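Malarial CLPB2 atpase/hsp101 protein (Plasmodium falciparum, PDB 4IRF) is a ClpB-type AAA+ chaperone that probably uses ATP hydrolysis to unfold and translocate proteins, here represented by its N-terminal cargo-binding domain. Local coordinates at residues I17-A22 with S42-S47; K28-N33 with A71-R76; D113-L118 with K142-R147. One frame throughout, in Å; residues are numbered along the deposited sequence.

Contact 1. Residues I17-A22 with S42-S47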
ATOM      1  N   ILE A  17       9.371   0.093   4.377  1.00 20.67           N
ATOM      2  CA  ILE A  17      10.298   0.664   3.391  1.00 22.71           C
ATOM      3  C   ILE A  17      10.465  -0.314   2.217  1.00 24.82           C
ATOM      4  O   ILE A  17      10.482   0.099   1.070  1.00 24.06           O
ATOM      5  CB  ILE A  17      11.672   0.871   4.031  1.00 21.36           C
ATOM      6  CG1 ILE A  17      11.623   1.967   5.095  1.00 31.71           C
ATOM      7  CG2 ILE A  17      12.697   1.271   2.985  1.00 24.63           C
ATOM      8  CD1 ILE A  17      11.194   3.283   4.556  1.00 35.61           C
ATOM      9  N   ASN A  18      10.582  -1.608   2.512  1.00 23.21           N
ATOM     10  CA  ASN A  18      10.723  -2.602   1.450  1.00 25.33           C
ATOM     11  C   ASN A  18       9.525  -2.640   0.500  1.00 26.24           C
ATOM     12  O   ASN A  18       9.682  -2.811  -0.711  1.00 23.74           O
ATOM     13  CB  ASN A  18      11.002  -3.993   2.032  1.00 30.99           C
ATOM     14  CG  ASN A  18      12.375  -4.081   2.690  1.00 31.08           C
ATOM     15  OD1 ASN A  18      13.285  -3.295   2.382  1.00 34.93           O
ATOM     16  ND2 ASN A  18      12.537  -5.051   3.593  1.00 36.64           N
ATOM     17  N   ILE A  19       8.329  -2.486   1.053  1.00 20.54           N
ATOM     18  CA  ILE A  19       7.143  -2.360   0.235  1.00 22.91           C
ATOM     19  C   ILE A  19       7.238  -1.115  -0.660  1.00 19.61           C
ATOM     20  O   ILE A  19       6.922  -1.179  -1.848  1.00 22.85           O
ATOM     21  CB  ILE A  19       5.840  -2.294   1.092  1.00 19.12           C
ATOM     22  CG1 ILE A  19       5.470  -3.704   1.550  1.00 21.37           C
ATOM     23  CG2 ILE A  19       4.671  -1.811   0.290  1.00 21.62           C
ATOM     24  CD1 ILE A  19       4.592  -3.711   2.764  1.00 21.98           C
ATOM     25  N   LEU A  20       7.633   0.015  -0.075  1.00 19.92           N
ATOM     26  CA  LEU A  20       7.784   1.241  -0.856  1.00 19.21           C
ATOM     27  C   LEU A  20       8.810   1.074  -1.969  1.00 24.58           C
ATOM     28  O   LEU A  20       8.562   1.463  -3.100  1.00 25.61           O
ATOM     29  CB  LEU A  20       8.182   2.393   0.051  1.00 20.06           C
ATOM     30  CG  LEU A  20       7.139   2.766   1.088  1.00 21.70           C
ATOM     31  CD1 LEU A  20       7.725   3.839   2.023  1.00 24.60           C
ATOM     32  CD2 LEU A  20       5.884   3.287   0.405  1.00 25.78           C
ATOM     33  N   ASN A  21       9.950   0.469  -1.667  1.00 21.19           N
ATOM     34  CA  ASN A  21      10.959   0.259  -2.709  1.00 26.12           C
ATOM     35  C   ASN A  21      10.520  -0.744  -3.783  1.00 25.60           C
ATOM     36  O   ASN A  21      10.866  -0.610  -4.961  1.00 28.33           O
ATOM     37  CB  ASN A  21      12.277  -0.180  -2.087  1.00 27.73           C
ATOM     38  CG  ASN A  21      12.976   0.941  -1.346  1.00 27.77           C
ATOM     39  OD1 ASN A  21      12.785   2.111  -1.666  1.00 36.02           O
ATOM     40  ND2 ASN A  21      13.832   0.583  -0.376  1.00 34.31           N
ATOM     41  N   ALA A  22       9.768  -1.768  -3.384  1.00 23.87           N
ATOM     42  CA  ALA A  22       9.227  -2.685  -4.389  1.00 25.37           C
ATOM     43  C   ALA A  22       8.212  -1.946  -5.250  1.00 28.79           C
ATOM     44  O   ALA A  22       8.042  -2.223  -6.466  1.00 27.15           O
ATOM     45  CB  ALA A  22       8.585  -3.931  -3.747  1.00 23.23           C
ATOM     46  N   SER A  42       0.195  -2.783  -5.111  1.00 20.57           N
ATOM     47  CA  SER A  42       0.690  -4.004  -5.779  1.00 21.66           C
ATOM     48  C   SER A  42       1.774  -4.642  -4.926  1.00 21.63           C
ATOM     49  O   SER A  42       1.734  -5.838  -4.613  1.00 25.67           O
ATOM     50  CB  SER A  42       1.263  -3.662  -7.154  1.00 22.39           C
ATOM     51  OG  SER A  42       1.796  -4.813  -7.799  1.00 28.75           O
ATOM     52  N   ALA A  43       2.734  -3.814  -4.487  1.00 25.84           N
ATOM     53  CA  ALA A  43       3.830  -4.262  -3.632  1.00 21.10           C
ATOM     54  C   ALA A  43       3.381  -4.815  -2.265  1.00 24.66           C
ATOM     55  O   ALA A  43       3.932  -5.785  -1.742  1.00 25.95           O
ATOM     56  CB  ALA A  43       4.838  -3.107  -3.444  1.00 22.66           C
ATOM     57  N   LEU A  44       2.398  -4.157  -1.671  1.00 20.85           N
ATOM     58  CA  LEU A  44       1.937  -4.516  -0.342  1.00 20.21           C
ATOM     59  C   LEU A  44       1.249  -5.876  -0.436  1.00 28.54           C
ATOM     60  O   LEU A  44       1.595  -6.784   0.327  1.00 24.67           O
ATOM     61  CB  LEU A  44       1.012  -3.414   0.190  1.00 20.06           C
ATOM     62  CG  LEU A  44       0.684  -3.502   1.675  1.00 21.80           C
ATOM     63  CD1 LEU A  44       0.481  -2.116   2.269  1.00 21.64           C
ATOM     64  CD2 LEU A  44      -0.592  -4.305   1.824  1.00 23.00           C
ATOM     65  N   ALA A  45       0.377  -6.019  -1.438  1.00 23.09           N
ATOM     66  CA  ALA A  45      -0.392  -7.271  -1.629  1.00 28.12           C
ATOM     67  C   ALA A  45       0.553  -8.465  -1.794  1.00 32.30           C
ATOM     68  O   ALA A  45       0.260  -9.568  -1.324  1.00 35.10           O
ATOM     69  CB  ALA A  45      -1.321  -7.146  -2.790  1.00 27.21           C
ATOM     70  N   LYS A  46       1.701  -8.249  -2.438  1.00 28.11           N
ATOM     71  CA  LYS A  46       2.602  -9.369  -2.696  1.00 27.23           C
ATOM     72  C   LYS A  46       3.677  -9.597  -1.634  1.00 36.47           C
ATOM     73  O   LYS A  46       4.338 -10.631  -1.625  1.00 31.14           O
ATOM     74  CB  LYS A  46       3.230  -9.250  -4.080  1.00 32.74           C
ATOM     75  CG  LYS A  46       4.368  -8.248  -4.157  1.00 33.53           C
ATOM     76  CD  LYS A  46       5.203  -8.503  -5.417  1.00 36.10           C
ATOM     77  CE  LYS A  46       6.165  -7.358  -5.712  1.00 40.28           C
ATOM     78  NZ  LYS A  46       6.799  -7.593  -7.055  1.00 42.50           N
ATOM     79  N   SER A  47       3.846  -8.651  -0.713  1.00 28.69           N
ATOM     80  CA  SER A  47       4.824  -8.830   0.342  1.00 29.98           C
ATOM     81  C   SER A  47       4.461  -9.958   1.306  1.00 33.22           C
ATOM     82  O   SER A  47       3.287 -10.379   1.375  1.00 30.38           O
ATOM     83  CB  SER A  47       4.959  -7.550   1.165  1.00 28.17           C
ATOM     84  OG  SER A  47       3.773  -7.284   1.885  1.00 26.24           O
TER
HETATM   85  O   HOH W   1       8.622  -4.957  -7.222  1.00 40.20           O
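In the mainly helical Clp N-terminal domain, helix 14-29 crosses helix 37-46 here. The segments 17-22 and 42-46 run at 128° to each other, their axes 8.4 Å apart at the closest. Small residues allow the approach. A43 points at the other helix, and its CB lies 3.3 Å from the backbone O of I19. One turn further along, A22 CB meets A43 CB methyl to methyl, at 3.8 Å. I19 is the main side chain. Its two branches spread over L44 and S47. I19 CG2, anti to the backbone N, lies against the backbone of L44 and touches L44 CB at 4.0 Å; the two side chains cross obliquely. CG1 and CD1 rest on S47, and CD1 also comes near L44 CG. Beyond this pair, V114 and L117 of helix 114-121 cover both I19 and L44. A water links A22 O to K46 NZ. S47 closes helix 37-46 and caps the next one, helix 48-56. Its OG sits in the crowded position between backbone N and carbonyl carbon (chi1 67°). From there S47 OG donates to an in-plane lone pair of L44 O at 2.7 Å, while I19 CD1 packs 3.8 Å from the same OG.

Contact 2. Residues K28-N33 with A71-R76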
ATOM      1  N   LYS A  28       8.216   1.647 -12.223  1.00 28.00           N
ATOM      2  CA  LYS A  28       9.049   1.736 -13.436  1.00 30.05           C
ATOM      3  C   LYS A  28       8.570   0.723 -14.494  1.00 31.23           C
ATOM      4  O   LYS A  28       8.585   1.006 -15.646  1.00 32.70           O
ATOM      5  CB  LYS A  28      10.520   1.522 -13.139  1.00 38.66           C
ATOM      6  CG  LYS A  28      11.050   2.587 -12.238  1.00 40.88           C
ATOM      7  CD  LYS A  28      12.527   2.800 -12.310  1.00 54.39           C
ATOM      8  CE  LYS A  28      13.220   1.578 -11.868  1.00 62.43           C
ATOM      9  NZ  LYS A  28      13.564   0.768 -13.020  1.00 65.26           N
ATOM     10  N   SER A  29       8.167  -0.441 -14.042  1.00 31.01           N
ATOM     11  CA  SER A  29       7.707  -1.466 -14.980  1.00 32.92           C
ATOM     12  C   SER A  29       6.493  -1.018 -15.787  1.00 35.79           C
ATOM     13  O   SER A  29       6.292  -1.451 -16.939  1.00 34.97           O
ATOM     14  CB  SER A  29       7.404  -2.756 -14.235  1.00 34.22           C
ATOM     15  OG  SER A  29       7.072  -3.776 -15.155  1.00 40.59           O
ATOM     16  N   TYR A  30       5.697  -0.131 -15.203  1.00 33.90           N
ATOM     17  CA  TYR A  30       4.530   0.446 -15.866  1.00 30.87           C
ATOM     18  C   TYR A  30       4.835   1.821 -16.452  1.00 32.48           C
ATOM     19  O   TYR A  30       3.928   2.601 -16.751  1.00 32.16           O
ATOM     20  CB  TYR A  30       3.306   0.453 -14.917  1.00 31.58           C
ATOM     21  CG  TYR A  30       2.759  -0.946 -14.722  1.00 29.79           C
ATOM     22  CD1 TYR A  30       1.768  -1.454 -15.575  1.00 30.17           C
ATOM     23  CD2 TYR A  30       3.288  -1.797 -13.755  1.00 28.24           C
ATOM     24  CE1 TYR A  30       1.292  -2.756 -15.421  1.00 30.36           C
ATOM     25  CE2 TYR A  30       2.814  -3.099 -13.593  1.00 33.55           C
ATOM     26  CZ  TYR A  30       1.825  -3.570 -14.435  1.00 32.62           C
ATOM     27  OH  TYR A  30       1.354  -4.852 -14.293  1.00 36.25           O
ATOM     28  N   GLY A  31       6.126   2.089 -16.630  1.00 32.58           N
ATOM     29  CA  GLY A  31       6.598   3.265 -17.330  1.00 37.51           C
ATOM     30  C   GLY A  31       6.415   4.556 -16.569  1.00 32.95           C
ATOM     31  O   GLY A  31       6.377   5.637 -17.180  1.00 37.45           O
ATOM     32  N   HIS A  32       6.256   4.462 -15.243  1.00 33.76           N
ATOM     33  CA  HIS A  32       6.062   5.650 -14.416  1.00 29.99           C
ATOM     34  C   HIS A  32       7.373   6.106 -13.796  1.00 32.75           C
ATOM     35  O   HIS A  32       8.084   5.292 -13.228  1.00 37.36           O
ATOM     36  CB  HIS A  32       5.122   5.329 -13.261  1.00 28.10           C
ATOM     37  CG  HIS A  32       3.685   5.217 -13.665  1.00 29.45           C
ATOM     38  ND1 HIS A  32       2.841   6.302 -13.704  1.00 33.58           N
ATOM     39  CD2 HIS A  32       2.946   4.149 -14.040  1.00 31.43           C
ATOM     40  CE1 HIS A  32       1.642   5.910 -14.103  1.00 30.56           C
ATOM     41  NE2 HIS A  32       1.678   4.605 -14.296  1.00 31.28           N
ATOM     42  N   ASN A  33       7.697   7.389 -13.913  1.00 31.15           N
ATOM     43  CA  ASN A  33       8.801   7.954 -13.135  1.00 31.12           C
ATOM     44  C   ASN A  33       8.301   8.572 -11.818  1.00 29.16           C
ATOM     45  O   ASN A  33       9.069   9.169 -11.070  1.00 34.67           O
ATOM     46  CB  ASN A  33       9.609   8.986 -13.951  1.00 36.56           C
ATOM     47  CG  ASN A  33       8.742  10.098 -14.525  1.00 54.96           C
ATOM     48  OD1 ASN A  33       7.529  10.131 -14.324  1.00 57.42           O
ATOM     49  ND2 ASN A  33       9.376  11.031 -15.245  1.00 57.80           N
ATOM     50  N   ALA A  71      -5.924  -2.476 -12.769  1.00 28.58           N
ATOM     51  CA  ALA A  71      -5.704  -1.062 -12.498  1.00 27.67           C
ATOM     52  C   ALA A  71      -4.291  -0.611 -12.889  1.00 30.47           C
ATOM     53  O   ALA A  71      -4.120   0.514 -13.364  1.00 33.60           O
ATOM     54  CB  ALA A  71      -5.956  -0.762 -11.022  1.00 28.33           C
ATOM     55  N   LEU A  72      -3.298  -1.471 -12.665  1.00 29.84           N
ATOM     56  CA  LEU A  72      -1.929  -1.191 -13.102  1.00 27.08           C
ATOM     57  C   LEU A  72      -1.883  -0.991 -14.609  1.00 30.15           C
ATOM     58  O   LEU A  72      -1.204  -0.091 -15.096  1.00 34.24           O
ATOM     59  CB  LEU A  72      -0.959  -2.290 -12.713  1.00 28.15           C
ATOM     60  CG  LEU A  72      -0.639  -2.411 -11.221  1.00 27.57           C
ATOM     61  CD1 LEU A  72       0.226  -3.610 -10.934  1.00 27.45           C
ATOM     62  CD2 LEU A  72       0.055  -1.106 -10.767  1.00 24.33           C
ATOM     63  N   GLU A  73      -2.617  -1.810 -15.355  1.00 30.20           N
ATOM     64  CA  GLU A  73      -2.529  -1.728 -16.817  1.00 32.14           C
ATOM     65  C   GLU A  73      -3.278  -0.514 -17.331  1.00 39.70           C
ATOM     66  O   GLU A  73      -2.780   0.207 -18.192  1.00 41.77           O
ATOM     67  CB  GLU A  73      -3.018  -3.011 -17.499  1.00 41.15           C
ATOM     68  CG  GLU A  73      -1.911  -4.013 -17.839  1.00 49.61           C
ATOM     69  CD  GLU A  73      -0.818  -3.433 -18.733  1.00 43.41           C
ATOM     70  OE1 GLU A  73      -1.095  -2.486 -19.492  1.00 49.14           O
ATOM     71  OE2 GLU A  73       0.328  -3.937 -18.667  1.00 41.95           O
ATOM     72  N   GLN A  74      -4.447  -0.260 -16.758  1.00 36.40           N
ATOM     73  CA  GLN A  74      -5.240   0.921 -17.111  1.00 42.69           C
ATOM     74  C   GLN A  74      -4.477   2.226 -16.922  1.00 40.07           C
ATOM     75  O   GLN A  74      -4.676   3.194 -17.664  1.00 49.73           O
ATOM     76  CB  GLN A  74      -6.497   0.989 -16.258  1.00 47.72           C
ATOM     77  CG  GLN A  74      -7.519  -0.078 -16.533  1.00 53.77           C
ATOM     78  CD  GLN A  74      -8.817   0.226 -15.812  1.00 67.08           C
ATOM     79  OE1 GLN A  74      -8.825   0.506 -14.604  1.00 72.26           O
ATOM     80  NE2 GLN A  74      -9.919   0.206 -16.550  1.00 72.28           N
ATOM     81  N   THR A  75      -3.617   2.262 -15.912  1.00 34.27           N
ATOM     82  CA  THR A  75      -2.905   3.488 -15.569  1.00 32.55           C
ATOM     83  C   THR A  75      -1.472   3.505 -16.071  1.00 31.72           C
ATOM     84  O   THR A  75      -0.719   4.420 -15.713  1.00 32.03           O
ATOM     85  CB  THR A  75      -2.930   3.744 -14.038  1.00 40.26           C
ATOM     86  OG1 THR A  75      -2.300   2.650 -13.364  1.00 31.64           O
ATOM     87  CG2 THR A  75      -4.369   3.877 -13.561  1.00 32.06           C
ATOM     88  N   ARG A  76      -1.117   2.526 -16.908  1.00 35.84           N
ATOM     89  CA  ARG A  76       0.235   2.401 -17.478  1.00 32.64           C
ATOM     90  C   ARG A  76       0.645   3.688 -18.177  1.00 38.34           C
ATOM     91  O   ARG A  76      -0.145   4.268 -18.931  1.00 35.83           O
ATOM     92  CB  ARG A  76       0.309   1.232 -18.479  1.00 35.81           C
ATOM     93  CG  ARG A  76       1.698   1.061 -19.111  1.00 35.00           C
ATOM     94  CD  ARG A  76       1.762  -0.061 -20.120  1.00 36.77           C
ATOM     95  NE  ARG A  76       1.781  -1.389 -19.514  1.00 36.46           N
ATOM     96  CZ  ARG A  76       2.880  -1.979 -19.053  1.00 37.46           C
ATOM     97  NH1 ARG A  76       4.043  -1.344 -19.088  1.00 35.87           N
ATOM     98  NH2 ARG A  76       2.818  -3.192 -18.525  1.00 37.29           N
TER
HETATM   99  O   HOH W   2       0.423   1.906 -13.670  1.00 26.97           O
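A Schellman motif ends helix 14-29 here, with G31 at positive phi as its C-prime residue. The loop that follows packs against the C-terminal end of helix 61-74. Y30 makes the largest share of the contact. Its ring lies across L72 at about a right angle. L72 CB sits over one face of the Y30 ring, 3.8 Å from the centroid and 23° off the ring normal, a CH-pi contact. L72 CD1 continues over the same face toward CE2 and OH. R76 crosses Y30 at about a right angle as well. Its CG is anti to the backbone N, and the chain bends at chi3 (-75°). This brings Y30 CD1 over one face of the guanidinium, with the two planes 34° apart.

The guanidinium is held from several directions. NE and NH2 grip the carboxylate of E73 side-on, and the salt bridge from R76 NH2 to E73 OE2 is short at 2.6 Å. R76 NH1 reaches across to an in-plane lone pair of S29 O at 3.1 Å, and also bonds G78 O. H32 makes the second polar link. H32 NE2 donates to T75 O at 2.8 Å, from above the carbonyl plane. Both cross-links are bent. A water that accepts a weak bond from H32 NE2 donates to T75 OG1. T75 OG1 in turn donates to A71 O at 2.8 Å, one turn back in its helix.

Both cross-links thus end on backbone carbonyls at or next to helix C-termini. The positive guanidinium probably gains from the helix end at S29, and E73 probably balances its charge. The bond to T75 O requires a proton on H32 NE2, but this alone does not make the imidazole cationic.

Contact 3. Residues D113-L118 with K142-R147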
ATOM      1  N   ASP A 113       3.858   0.895  10.293  1.00 23.06           N
ATOM      2  CA  ASP A 113       3.841  -0.499   9.843  1.00 22.33           C
ATOM      3  C   ASP A 113       2.945  -0.645   8.620  1.00 19.65           C
ATOM      4  O   ASP A 113       2.334   0.310   8.137  1.00 19.33           O
ATOM      5  CB  ASP A 113       3.354  -1.418  10.994  1.00 22.73           C
ATOM      6  CG  ASP A 113       3.899  -2.839  10.886  1.00 27.64           C
ATOM      7  OD1 ASP A 113       4.189  -3.294   9.767  1.00 23.93           O
ATOM      8  OD2 ASP A 113       4.032  -3.509  11.934  1.00 32.01           O
ATOM      9  N   VAL A 114       2.845  -1.867   8.118  1.00 20.92           N
ATOM     10  CA  VAL A 114       2.054  -2.139   6.931  1.00 23.04           C
ATOM     11  C   VAL A 114       0.582  -1.779   7.053  1.00 23.61           C
ATOM     12  O   VAL A 114      -0.007  -1.310   6.092  1.00 21.35           O
ATOM     13  CB  VAL A 114       2.227  -3.622   6.500  1.00 25.34           C
ATOM     14  CG1 VAL A 114       1.522  -3.885   5.205  1.00 22.89           C
ATOM     15  CG2 VAL A 114       3.690  -3.925   6.328  1.00 21.29           C
ATOM     16  N   GLU A 115      -0.025  -1.999   8.228  1.00 21.01           N
ATOM     17  CA  GLU A 115      -1.437  -1.657   8.396  1.00 18.91           C
ATOM     18  C   GLU A 115      -1.645  -0.156   8.274  1.00 18.65           C
ATOM     19  O   GLU A 115      -2.708   0.294   7.841  1.00 23.15           O
ATOM     20  CB  GLU A 115      -1.927  -2.066   9.786  1.00 23.26           C
ATOM     21  CG  GLU A 115      -1.951  -3.591  10.014  1.00 32.45           C
ATOM     22  CD  GLU A 115      -0.617  -4.174  10.469  1.00 22.84           C
ATOM     23  OE1 GLU A 115       0.447  -3.512  10.383  1.00 27.78           O
ATOM     24  OE2 GLU A 115      -0.639  -5.351  10.928  1.00 29.90           O
ATOM     25  N   HIS A 116      -0.663   0.618   8.717  1.00 20.78           N
ATOM     26  CA  HIS A 116      -0.776   2.080   8.673  1.00 17.35           C
ATOM     27  C   HIS A 116      -0.654   2.575   7.235  1.00 19.54           C
ATOM     28  O   HIS A 116      -1.392   3.464   6.813  1.00 20.77           O
ATOM     29  CB  HIS A 116       0.280   2.706   9.583  1.00 20.81           C
ATOM     30  CG  HIS A 116       0.184   2.188  10.988  1.00 23.40           C
ATOM     31  ND1 HIS A 116       1.205   1.486  11.589  1.00 25.33           N
ATOM     32  CD2 HIS A 116      -0.841   2.206  11.872  1.00 25.42           C
ATOM     33  CE1 HIS A 116       0.822   1.124  12.807  1.00 26.22           C
ATOM     34  NE2 HIS A 116      -0.412   1.549  13.001  1.00 23.86           N
ATOM     35  N   LEU A 117       0.231   1.938   6.483  1.00 21.47           N
ATOM     36  CA  LEU A 117       0.363   2.189   5.059  1.00 23.47           C
ATOM     37  C   LEU A 117      -0.933   1.800   4.373  1.00 18.66           C
ATOM     38  O   LEU A 117      -1.457   2.545   3.517  1.00 23.08           O
ATOM     39  CB  LEU A 117       1.571   1.418   4.512  1.00 21.33           C
ATOM     40  CG  LEU A 117       1.939   1.638   3.069  1.00 24.25           C
ATOM     41  CD1 LEU A 117       2.196   3.121   2.779  1.00 22.56           C
ATOM     42  CD2 LEU A 117       3.175   0.831   2.789  1.00 22.63           C
ATOM     43  N   LEU A 118      -1.515   0.663   4.782  1.00 18.96           N
ATOM     44  CA  LEU A 118      -2.785   0.239   4.208  1.00 22.08           C
ATOM     45  C   LEU A 118      -3.855   1.320   4.420  1.00 22.87           C
ATOM     46  O   LEU A 118      -4.598   1.674   3.489  1.00 23.56           O
ATOM     47  CB  LEU A 118      -3.217  -1.135   4.779  1.00 25.27           C
ATOM     48  CG  LEU A 118      -4.433  -1.752   4.083  1.00 32.09           C
ATOM     49  CD1 LEU A 118      -4.036  -2.449   2.809  1.00 32.44           C
ATOM     50  CD2 LEU A 118      -5.129  -2.712   5.035  1.00 33.64           C
ATOM     51  N   LYS A 142     -10.141   0.298   9.929  1.00 29.53           N
ATOM     52  CA  LYS A 142     -10.059   0.765  11.309  1.00 30.83           C
ATOM     53  C   LYS A 142      -9.971  -0.393  12.277  1.00 38.46           C
ATOM     54  O   LYS A 142      -9.206  -0.337  13.244  1.00 30.56           O
ATOM     55  CB  LYS A 142     -11.301   1.568  11.655  1.00 38.59           C
ATOM     56  CG  LYS A 142     -11.267   3.014  11.208  1.00 48.53           C
ATOM     57  CD  LYS A 142     -12.575   3.682  11.590  1.00 62.91           C
ATOM     58  CE  LYS A 142     -12.404   5.167  11.830  1.00 70.83           C
ATOM     59  NZ  LYS A 142     -11.952   5.790  10.575  1.00 69.00           N
ATOM     60  N   ALA A 143     -10.753  -1.444  12.020  1.00 30.88           N
ATOM     61  CA  ALA A 143     -10.739  -2.610  12.888  1.00 37.81           C
ATOM     62  C   ALA A 143      -9.390  -3.316  12.864  1.00 30.38           C
ATOM     63  O   ALA A 143      -8.894  -3.733  13.911  1.00 29.57           O
ATOM     64  CB  ALA A 143     -11.878  -3.561  12.546  1.00 37.87           C
ATOM     65  N   ILE A 144      -8.791  -3.452  11.670  1.00 28.41           N
ATOM     66  CA  ILE A 144      -7.442  -3.968  11.565  1.00 29.03           C
ATOM     67  C   ILE A 144      -6.478  -3.148  12.423  1.00 25.29           C
ATOM     68  O   ILE A 144      -5.626  -3.695  13.137  1.00 31.02           O
ATOM     69  CB  ILE A 144      -6.966  -3.923  10.104  1.00 29.30           C
ATOM     70  CG1 ILE A 144      -7.766  -4.924   9.276  1.00 28.65           C
ATOM     71  CG2 ILE A 144      -5.482  -4.191  10.038  1.00 31.20           C
ATOM     72  CD1 ILE A 144      -7.510  -4.844   7.779  1.00 28.14           C
ATOM     73  N   LEU A 145      -6.604  -1.827  12.325  1.00 27.34           N
ATOM     74  CA  LEU A 145      -5.727  -0.937  13.077  1.00 25.41           C
ATOM     75  C   LEU A 145      -5.961  -1.047  14.572  1.00 27.63           C
ATOM     76  O   LEU A 145      -4.991  -1.089  15.339  1.00 25.92           O
ATOM     77  CB  LEU A 145      -5.917   0.514  12.648  1.00 22.04           C
ATOM     78  CG  LEU A 145      -5.250   0.883  11.340  1.00 30.81           C
ATOM     79  CD1 LEU A 145      -5.444   2.357  11.039  1.00 32.07           C
ATOM     80  CD2 LEU A 145      -3.799   0.559  11.469  1.00 34.23           C
ATOM     81  N   LYS A 146      -7.232  -1.109  14.954  1.00 25.66           N
ATOM     82  CA  LYS A 146      -7.626  -1.255  16.362  1.00 30.04           C
ATOM     83  C   LYS A 146      -7.110  -2.588  16.917  1.00 32.35           C
ATOM     84  O   LYS A 146      -6.512  -2.635  17.994  1.00 32.66           O
ATOM     85  CB  LYS A 146      -9.153  -1.151  16.493  1.00 30.75           C
ATOM     86  CG  LYS A 146      -9.709  -1.300  17.917  1.00 45.31           C
ATOM     87  CD  LYS A 146     -11.220  -1.150  17.920  1.00 45.71           C
ATOM     88  CE  LYS A 146     -11.792  -1.282  19.325  1.00 56.96           C
ATOM     89  NZ  LYS A 146     -11.457  -2.599  19.951  1.00 58.94           N
ATOM     90  N   ARG A 147      -7.225  -3.689  16.185  1.00 32.24           N
ATOM     91  CA  ARG A 147      -6.681  -4.947  16.679  1.00 35.79           C
ATOM     92  C   ARG A 147      -5.192  -4.980  16.789  1.00 32.92           C
ATOM     93  O   ARG A 147      -4.645  -5.570  17.678  1.00 35.65           O
ATOM     94  CB  ARG A 147      -7.101  -6.123  15.789  1.00 39.65           C
ATOM     95  CG  ARG A 147      -8.577  -6.329  15.619  1.00 44.78           C
ATOM     96  CD  ARG A 147      -8.847  -7.711  15.054  1.00 49.75           C
ATOM     97  NE  ARG A 147      -8.605  -7.745  13.635  1.00 42.97           N
ATOM     98  CZ  ARG A 147      -9.495  -7.361  12.756  1.00 46.12           C
ATOM     99  NH1 ARG A 147     -10.669  -6.973  13.156  1.00 52.89           N
ATOM    100  NH2 ARG A 147      -9.207  -7.375  11.498  1.00 39.96           N
TER
HETATM  101  O   HOH W   3      -2.160   0.208  14.855  1.00 24.10           O
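The segments 114-118 and 142-147, on helices 114-121 and 138-151 of the Clp N-terminal domain, pack nearly antiparallel, at 157°, with axes 9.8 Å apart at the closest. E115 starts the contact apolar and ends it polar. E115 CB points at the other helix and meets L145 CD2 at 3.6 Å. E115 CG lies anti to the carbonyl carbon and touches I144 CG2, also at 3.6 Å. The chain then bends at chi2 (85°), and CD leads the carboxylate away from helix 138-151's I144 and L145. At the tip OE1 forms a salt bridge with K148, and OE2 bonds the hydroxyl of Y49. The buried carboxylate is therefore satisfied at both oxygens, and the lysine would favour its ionised form. One turn on, L118 CD2 reaches I144 CD1 in a looser contact of 4.2 Å.

L145 CD2 fits between E115 and H116. L145 CD2 lies 3.4 Å from H116 CD2, where the two side chains cross obliquely. The imidazole is fixed from its own helix start: D113 N donates in the ring plane to H116 ND1 at 3.0 Å, with a nearly straight N-H...N angle of 164°. ND1 is therefore an acceptor. A water sits 2.9 Å from H116 NE2 and donates to L145 O at 3.2 Å.

How the contacts relate
Contacts 1 and 3 are buried, while contact 2 lies at the surface. Contacts 1 and 2 both use helix 14-29, and they touch where S42 meets L72. Contacts 1 and 3 share no helix but join directly: I19 and L44 of contact 1 pack on V114 and L117 from 113-118. Contacts 2 and 3 lie on opposite sides of the chain's centre, with centres 26 Å apart and no touch. The chemistry follows the place. The two inner contacts are helix crossings mostly of aliphatic groups, with an imidazole in contact 3 and a water bridging each. Contact 2 joins helix ends through direct hydrogen bonds, and a salt bridge within 71-76 probably helps to orient its arginine.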